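Local coordinates for protein acetyl xylan esterase (Paenibacillus sp. R4, PDB 6AGQ) that hydrolyses acetyl esters of xylan as a cold-active acetyl xylan esterase of the alpha/beta-hydrolase clan, probably through a nucleophilic serine, at residues Val60-Ile70 with Gln156-Phe167. Numbering follows the deposited sequence.
Sequences VVYDGADGTPI and QVYLDCIRALDF
Val60 and Tyr62, on the same side of strand 60-63, meet helix 156-167 along the face carrying Phe167, Ala164 and Arg163. Val60 lays CG1 over one face of the Phe167 ring, 4.1 Å from its centroid and offset toward the rim. With CG of Tyr62 between its backbone N and carbonyl carbon (chi1 63°), the phenol reaches the helix; Ile70 CB lies over one ring face and Arg163 O over the opposite one, both toward the rim. Its OH donates to Asp160 O at 2.8 Å, from above the carbonyl plane; Ala164 N meets that oxygen from the opposite face. Further along, Ile70 CD1 packs 3.7 Å from Asp160 OD2, and this carboxylate forms a salt bridge with Arg121. At the polar edge the Arg163 chain, bent at chi3 (78°), turns its guanidinium side-on to Asp63 O, which lies in the guanidinium plane and accepts from NE (2.9 Å) and NH2 (2.8 Å). NH1 bonds separately to Ser35 OG and Lys38 O. A leucine in place of Arg163, with neither nitrogen, would probably leave the hairpin less firmly tied to the helix. Beyond it, the Gln156 amide stacks on the Asp66 carboxylate, OE1 weakly accepting from Asp66 N. Asp66 OD1 accepts from Thr68 OG1, pairs with Arg121, and takes Thr68 N in an Asx turn overlapping the end of type I turn Gly64-Gly67, a type I + G1-bulge hairpin between strands 55-63 and 69-77. Helix 153-170 thus packs on the antiparallel, N-terminal end of the sheet, also touching strands 43-46 and 114-118, as a flanking helix of the alpha/beta-hydrolase fold.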
loop_
_atom_site.group_PDB
_atom_site.type_symbol
_atom_site.label_atom_id
_atom_site.label_comp_id
_atom_site.label_asym_id
_atom_site.label_seq_id
_atom_site.Cartn_x
_atom_site.Cartn_y
_atom_site.Cartn_z
ATOM N N VAL A 60 -11.731 -17.575 36.908
ATOM C CA VAL A 60 -13.179 -17.663 37.105
ATOM C C VAL A 60 -13.784 -18.362 35.882
ATOM O O VAL A 60 -13.338 -18.098 34.742
ATOM C CB VAL A 60 -13.680 -16.229 37.339
ATOM C CG1 VAL A 60 -15.103 -16.031 36.919
ATOM C CG2 VAL A 60 -13.417 -15.831 38.790
ATOM N N VAL A 61 -14.739 -19.275 36.122
ATOM C CA VAL A 61 -15.585 -19.887 35.080
ATOM C C VAL A 61 -17.035 -19.900 35.573
ATOM O O VAL A 61 -17.298 -20.185 36.767
ATOM C CB VAL A 61 -15.053 -21.263 34.593
ATOM C CG1 VAL A 61 -14.931 -22.287 35.710
ATOM C CG2 VAL A 61 -15.921 -21.805 33.467
ATOM N N TYR A 62 -17.950 -19.435 34.719
ATOM C CA TYR A 62 -19.367 -19.646 34.939
ATOM C C TYR A 62 -20.035 -20.176 33.683
ATOM O O TYR A 62 -19.565 -19.968 32.598
ATOM C CB TYR A 62 -20.076 -18.383 35.515
ATOM C CG TYR A 62 -20.069 -17.169 34.609
ATOM C CD1 TYR A 62 -19.032 -16.232 34.655
ATOM C CD2 TYR A 62 -21.100 -16.952 33.702
ATOM C CE1 TYR A 62 -19.008 -15.158 33.784
ATOM C CE2 TYR A 62 -21.090 -15.883 32.844
ATOM C CZ TYR A 62 -20.059 -14.959 32.904
ATOM O OH TYR A 62 -20.063 -13.882 32.014
ATOM N N ASP A 63 -21.163 -20.825 33.826
ATOM C CA ASP A 63 -21.920 -21.332 32.636
ATOM C C ASP A 63 -22.738 -20.212 31.955
ATOM O O ASP A 63 -23.413 -19.408 32.625
ATOM C CB ASP A 63 -22.911 -22.428 33.031
ATOM C CG ASP A 63 -22.237 -23.771 33.369
ATOM O OD1 ASP A 63 -20.995 -23.913 33.275
ATOM O OD2 ASP A 63 -23.004 -24.693 33.724
ATOM N N GLY A 64 -22.703 -20.191 30.623
ATOM C CA GLY A 64 -23.665 -19.429 29.861
ATOM C C GLY A 64 -25.020 -20.131 29.914
ATOM O O GLY A 64 -25.156 -21.227 30.471
ATOM N N ALA A 65 -25.998 -19.501 29.309
ATOM C CA ALA A 65 -27.359 -20.006 29.297
ATOM C C ALA A 65 -27.469 -21.344 28.590
ATOM O O ALA A 65 -28.241 -22.174 29.040
ATOM C CB ALA A 65 -28.296 -18.995 28.660
ATOM N N ASP A 66 -26.652 -21.570 27.556
ATOM C CA ASP A 66 -26.598 -22.873 26.878
ATOM C C ASP A 66 -25.505 -23.838 27.445
ATOM O O ASP A 66 -25.164 -24.842 26.839
ATOM C CB ASP A 66 -26.482 -22.693 25.326
ATOM C CG ASP A 66 -25.064 -22.187 24.863
ATOM O OD1 ASP A 66 -24.240 -21.798 25.734
ATOM O OD2 ASP A 66 -24.771 -22.178 23.621
ATOM N N GLY A 67 -24.967 -23.559 28.611
ATOM C CA GLY A 67 -23.923 -24.437 29.165
ATOM C C GLY A 67 -22.470 -24.181 28.748
ATOM O O GLY A 67 -21.591 -24.852 29.240
ATOM N N THR A 68 -22.193 -23.257 27.824
ATOM C CA THR A 68 -20.782 -22.890 27.499
ATOM C C THR A 68 -20.021 -22.353 28.775
ATOM O O THR A 68 -20.527 -21.477 29.438
ATOM C CB THR A 68 -20.780 -21.769 26.429
ATOM O OG1 THR A 68 -21.638 -22.113 25.334
ATOM C CG2 THR A 68 -19.406 -21.481 25.913
ATOM N N PRO A 69 -18.824 -22.873 29.103
ATOM C CA PRO A 69 -18.061 -22.345 30.230
ATOM C C PRO A 69 -17.387 -21.024 29.883
ATOM O O PRO A 69 -16.472 -21.015 29.071
ATOM C CB PRO A 69 -16.987 -23.442 30.510
ATOM C CG PRO A 69 -16.864 -24.191 29.235
ATOM C CD PRO A 69 -18.168 -24.046 28.487
ATOM N N ILE A 70 -17.837 -19.928 30.488
ATOM C CA ILE A 70 -17.264 -18.616 30.196
ATOM C C ILE A 70 -16.125 -18.377 31.158
ATOM O O ILE A 70 -16.340 -18.389 32.342
ATOM C CB ILE A 70 -18.288 -17.485 30.385
ATOM C CG1 ILE A 70 -19.666 -17.805 29.717
ATOM C CG2 ILE A 70 -17.684 -16.168 29.971
ATOM C CD1 ILE A 70 -19.624 -18.321 28.277
ATOM N N GLN A 156 -26.647 -15.441 22.437
ATOM C CA GLN A 156 -25.985 -16.043 23.551
ATOM C C GLN A 156 -24.817 -15.184 24.065
ATOM O O GLN A 156 -24.575 -15.172 25.285
ATOM C CB GLN A 156 -25.526 -17.484 23.238
ATOM C CG GLN A 156 -26.670 -18.486 23.243
ATOM C CD GLN A 156 -27.190 -18.791 24.649
ATOM O OE1 GLN A 156 -26.445 -18.734 25.631
ATOM N NE2 GLN A 156 -28.476 -19.072 24.751
ATOM N N VAL A 157 -24.156 -14.379 23.213
ATOM C CA VAL A 157 -23.118 -13.446 23.744
ATOM C C VAL A 157 -23.704 -12.437 24.730
ATOM O O VAL A 157 -23.146 -12.214 25.832
ATOM C CB VAL A 157 -22.339 -12.759 22.583
ATOM C CG1 VAL A 157 -21.286 -11.820 23.094
ATOM C CG2 VAL A 157 -21.683 -13.830 21.706
ATOM N N TYR A 158 -24.850 -11.824 24.367
ATOM C CA TYR A 158 -25.462 -10.817 25.235
ATOM C C TYR A 158 -25.936 -11.424 26.525
ATOM O O TYR A 158 -25.805 -10.829 27.605
ATOM C CB TYR A 158 -26.612 -10.069 24.561
ATOM C CG TYR A 158 -26.205 -9.079 23.489
ATOM C CD1 TYR A 158 -24.949 -9.100 22.896
ATOM C CD2 TYR A 158 -27.089 -8.143 23.038
ATOM C CE1 TYR A 158 -24.605 -8.197 21.907
ATOM C CE2 TYR A 158 -26.741 -7.282 21.988
ATOM C CZ TYR A 158 -25.517 -7.305 21.461
ATOM O OH TYR A 158 -25.157 -6.458 20.456
ATOM N N LEU A 159 -26.476 -12.620 26.438
ATOM C CA LEU A 159 -26.841 -13.341 27.673
ATOM C C LEU A 159 -25.641 -13.658 28.569
ATOM O O LEU A 159 -25.758 -13.583 29.794
ATOM C CB LEU A 159 -27.579 -14.651 27.302
ATOM C CG LEU A 159 -28.905 -14.431 26.616
ATOM C CD1 LEU A 159 -29.511 -15.764 26.211
ATOM C CD2 LEU A 159 -29.917 -13.650 27.448
ATOM N N ASP A 160 -24.521 -14.108 27.993
ATOM C CA ASP A 160 -23.260 -14.316 28.792
ATOM C C ASP A 160 -22.855 -13.031 29.533
ATOM O O ASP A 160 -22.387 -13.086 30.685
ATOM C CB ASP A 160 -22.091 -14.693 27.934
ATOM C CG ASP A 160 -22.288 -16.008 27.166
ATOM O OD1 ASP A 160 -23.116 -16.862 27.593
ATOM O OD2 ASP A 160 -21.612 -16.181 26.085
ATOM N N CYS A 161 -23.077 -11.881 28.862
ATOM C CA CYS A 161 -22.720 -10.564 29.356
ATOM C C CYS A 161 -23.597 -10.126 30.483
ATOM O O CYS A 161 -23.141 -9.353 31.304
ATOM C CB CYS A 161 -22.685 -9.492 28.230
ATOM S SG CYS A 161 -21.348 -9.760 27.017
ATOM N N ILE A 162 -24.868 -10.541 30.469
ATOM C CA ILE A 162 -25.796 -10.280 31.583
ATOM C C ILE A 162 -25.478 -11.229 32.747
ATOM O O ILE A 162 -25.544 -10.883 33.964
ATOM C CB ILE A 162 -27.272 -10.451 31.103
ATOM C CG1 ILE A 162 -27.700 -9.200 30.289
ATOM C CG2 ILE A 162 -28.258 -10.729 32.266
ATOM C CD1 ILE A 162 -28.947 -9.466 29.437
ATOM N N ARG A 163 -25.124 -12.450 32.377
ATOM C CA ARG A 163 -24.698 -13.402 33.384
ATOM C C ARG A 163 -23.377 -13.010 34.086
ATOM O O ARG A 163 -23.196 -13.395 35.247
ATOM C CB ARG A 163 -24.671 -14.805 32.779
ATOM C CG ARG A 163 -26.074 -15.281 32.478
ATOM C CD ARG A 163 -26.088 -16.448 31.526
ATOM N NE ARG A 163 -25.744 -17.695 32.209
ATOM C CZ ARG A 163 -26.551 -18.419 32.971
ATOM N NH1 ARG A 163 -27.839 -18.067 33.187
ATOM N NH2 ARG A 163 -26.061 -19.542 33.501
ATOM N N ALA A 164 -22.500 -12.232 33.446
ATOM C CA ALA A 164 -21.396 -11.583 34.163
ATOM C C ALA A 164 -21.874 -10.627 35.279
ATOM O O ALA A 164 -21.259 -10.494 36.310
ATOM C CB ALA A 164 -20.484 -10.852 33.197
ATOM N N LEU A 165 -22.995 -9.959 35.079
ATOM C CA LEU A 165 -23.568 -9.132 36.164
ATOM C C LEU A 165 -24.133 -10.027 37.270
ATOM O O LEU A 165 -23.989 -9.678 38.426
ATOM C CB LEU A 165 -24.665 -8.217 35.668
ATOM C CG LEU A 165 -24.350 -7.404 34.418
ATOM C CD1 LEU A 165 -25.623 -6.743 33.869
ATOM C CD2 LEU A 165 -23.228 -6.409 34.678
ATOM N N ASP A 166 -24.739 -11.177 36.920
ATOM C CA ASP A 166 -25.158 -12.222 37.918
ATOM C C ASP A 166 -23.932 -12.706 38.700
ATOM O O ASP A 166 -24.018 -12.936 39.888
ATOM C CB ASP A 166 -25.805 -13.527 37.291
ATOM C CG ASP A 166 -27.127 -13.285 36.479
ATOM O OD1 ASP A 166 -27.732 -12.207 36.582
ATOM O OD2 ASP A 166 -27.570 -14.218 35.729
ATOM N N PHE A 167 -22.814 -12.931 38.021
ATOM C CA PHE A 167 -21.598 -13.359 38.740
ATOM C C PHE A 167 -21.124 -12.291 39.729
ATOM O O PHE A 167 -20.919 -12.612 40.922
ATOM C CB PHE A 167 -20.436 -13.717 37.834
ATOM C CG PHE A 167 -19.159 -14.046 38.593
ATOM C CD1 PHE A 167 -18.976 -15.300 39.164
ATOM C CD2 PHE A 167 -18.147 -13.061 38.777
ATOM C CE1 PHE A 167 -17.813 -15.574 39.891
ATOM C CE2 PHE A 167 -16.975 -13.329 39.477
ATOM C CZ PHE A 167 -16.798 -14.589 40.036
#